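Local coordinates for giding protein-mglB (Thermus thermophilus, PDB 1J3W), which is a putative gliding-motility protein of the Roadblock/LC7 family that probably acts as an adaptor or nucleotide-exchange factor for a small GTPase, at residues Ala29-Leu34 / Pro51-Leu56. Numbering follows the deposited sequence.
Sequences ARYALL and PKPPPL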
loop_
_atom_site.group_PDB
_atom_site.type_symbol
_atom_site.label_atom_id
_atom_site.label_comp_id
_atom_site.label_asym_id
_atom_site.label_seq_id
_atom_site.Cartn_x
_atom_site.Cartn_y
_atom_site.Cartn_z
ATOM N N ALA B 29 -25.154 -2.940 -11.105
ATOM C CA ALA B 29 -24.080 -3.501 -10.284
ATOM C C ALA B 29 -24.587 -4.607 -9.361
ATOM O O ALA B 29 -25.785 -4.703 -9.083
ATOM C CB ALA B 29 -23.417 -2.404 -9.453
ATOM N N ARG B 30 -23.660 -5.429 -8.878
ATOM C CA ARG B 30 -23.994 -6.530 -7.986
ATOM C C ARG B 30 -24.109 -6.112 -6.531
ATOM O O ARG B 30 -25.082 -6.443 -5.854
ATOM C CB ARG B 30 -22.931 -7.630 -8.052
ATOM C CG ARG B 30 -22.847 -8.408 -9.343
ATOM C CD ARG B 30 -21.926 -9.610 -9.140
ATOM N NE ARG B 30 -21.844 -10.458 -10.324
ATOM C CZ ARG B 30 -21.283 -11.661 -10.338
ATOM N NH1 ARG B 30 -20.761 -12.165 -9.226
ATOM N NH2 ARG B 30 -21.228 -12.355 -11.467
ATOM N N TYR B 31 -23.096 -5.398 -6.046
ATOM C CA TYR B 31 -23.065 -5.011 -4.642
ATOM C C TYR B 31 -22.685 -3.556 -4.468
ATOM O O TYR B 31 -21.864 -3.021 -5.219
ATOM C CB TYR B 31 -22.056 -5.897 -3.888
ATOM C CG TYR B 31 -22.103 -7.361 -4.287
ATOM C CD1 TYR B 31 -23.268 -8.111 -4.129
ATOM C CD2 TYR B 31 -20.997 -7.981 -4.874
ATOM C CE1 TYR B 31 -23.338 -9.435 -4.555
ATOM C CE2 TYR B 31 -21.056 -9.310 -5.303
ATOM C CZ TYR B 31 -22.232 -10.025 -5.142
ATOM O OH TYR B 31 -22.307 -11.326 -5.593
ATOM N N ALA B 32 -23.285 -2.922 -3.469
ATOM C CA ALA B 32 -23.015 -1.520 -3.173
ATOM C C ALA B 32 -22.767 -1.372 -1.682
ATOM O O ALA B 32 -23.525 -1.894 -0.864
ATOM C CB ALA B 32 -24.194 -0.661 -3.594
ATOM N N LEU B 33 -21.703 -0.666 -1.321
ATOM C CA LEU B 33 -21.389 -0.478 0.088
ATOM C C LEU B 33 -20.885 0.914 0.384
ATOM O O LEU B 33 -20.304 1.573 -0.480
ATOM C CB LEU B 33 -20.282 -1.432 0.547
ATOM C CG LEU B 33 -20.242 -2.924 0.259
ATOM C CD1 LEU B 33 -19.761 -3.161 -1.168
ATOM C CD2 LEU B 33 -19.274 -3.576 1.245
ATOM N N LEU B 34 -21.121 1.355 1.614
ATOM C CA LEU B 34 -20.543 2.558 2.085
ATOM C C LEU B 34 -19.694 2.149 3.234
ATOM O O LEU B 34 -20.140 1.489 4.161
ATOM C CB LEU B 34 -21.665 3.474 2.573
ATOM C CG LEU B 34 -21.127 4.772 3.174
ATOM C CD1 LEU B 34 -20.547 5.706 2.111
ATOM C CD2 LEU B 34 -22.196 5.575 3.912
ATOM N N PRO B 51 -25.489 -13.313 -6.898
ATOM C CA PRO B 51 -25.175 -14.438 -6.018
ATOM C C PRO B 51 -24.599 -13.893 -4.719
ATOM O O PRO B 51 -24.389 -12.683 -4.581
ATOM C CB PRO B 51 -24.148 -15.226 -6.822
ATOM C CG PRO B 51 -23.438 -14.160 -7.589
ATOM C CD PRO B 51 -24.582 -13.286 -8.058
ATOM N N LYS B 52 -24.364 -14.785 -3.765
ATOM C CA LYS B 52 -23.792 -14.392 -2.488
ATOM C C LYS B 52 -22.497 -13.642 -2.788
ATOM O O LYS B 52 -21.675 -14.104 -3.578
ATOM C CB LYS B 52 -23.497 -15.636 -1.652
ATOM C CG LYS B 52 -22.831 -15.362 -0.319
ATOM C CD LYS B 52 -22.500 -16.672 0.384
ATOM C CE LYS B 52 -21.753 -16.448 1.686
ATOM N NZ LYS B 52 -21.394 -17.746 2.329
ATOM N N PRO B 53 -22.304 -12.469 -2.169
ATOM C CA PRO B 53 -21.079 -11.710 -2.425
ATOM C C PRO B 53 -19.877 -12.294 -1.711
ATOM O O PRO B 53 -20.014 -13.151 -0.840
ATOM C CB PRO B 53 -21.418 -10.327 -1.881
ATOM C CG PRO B 53 -22.274 -10.653 -0.695
ATOM C CD PRO B 53 -23.197 -11.725 -1.261
ATOM N N PRO B 54 -18.674 -11.865 -2.104
ATOM C CA PRO B 54 -17.488 -12.381 -1.423
ATOM C C PRO B 54 -17.585 -11.741 -0.039
ATOM O O PRO B 54 -18.389 -10.830 0.162
ATOM C CB PRO B 54 -16.343 -11.814 -2.258
ATOM C CG PRO B 54 -16.897 -10.522 -2.754
ATOM C CD PRO B 54 -18.308 -10.895 -3.152
ATOM N N PRO B 55 -16.791 -12.204 0.937
ATOM C CA PRO B 55 -16.864 -11.608 2.277
ATOM C C PRO B 55 -16.793 -10.084 2.197
ATOM O O PRO B 55 -15.767 -9.525 1.813
ATOM C CB PRO B 55 -15.655 -12.213 2.988
ATOM C CG PRO B 55 -15.516 -13.550 2.327
ATOM C CD PRO B 55 -15.739 -13.234 0.869
ATOM N N LEU B 56 -17.874 -9.410 2.575
ATOM C CA LEU B 56 -17.909 -7.955 2.484
ATOM C C LEU B 56 -16.963 -7.242 3.431
ATOM O O LEU B 56 -16.466 -6.162 3.110
ATOM C CB LEU B 56 -19.337 -7.444 2.679
ATOM C CG LEU B 56 -20.315 -7.849 1.572
ATOM C CD1 LEU B 56 -21.687 -7.285 1.897
ATOM C CD2 LEU B 56 -19.834 -7.340 0.220
#
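Strand 31-36 faces an irregular, proline-rich connection, and the two backbones come nearest at Tyr31 and Pro53, whose CA atoms lie 7.3 Å apart. With CG anti to its carbonyl carbon (chi1 -41°), the Tyr31 ring reaches across so that Tyr31 OH donates to Pro51 O at 2.7 Å, from above the carbonyl plane, 52° out of it. Pro53 CB sits over the centre of one ring face in a CH-pi contact, 3.4 Å from the Tyr31 centroid, while Arg30 CB covers the opposite face. A tyrosine suits this place because its flat ring is sandwiched and its hydroxyl satisfies a carbonyl. Arg30 and Tyr31 can lie on the same side because both face Val108 in a classic beta bulge of the Roadblock/LC7 sheet. The extended Arg30 chain brings NH1 to 3.7 Å from Pro51 CG, and its NE forms a salt bridge with Asp110. Prolines, with no backbone N-H to donate, fit a connection without regular pairing; Pro55 takes the N-cap position, right before helix 56-69. Leu33 and Leu56 cross obliquely, Leu33 CD2 3.9 Å from Leu56 CD2, apolar branches packed beside His44 of strand 41-46; Pro54 packs on Leu76 of the second subunit.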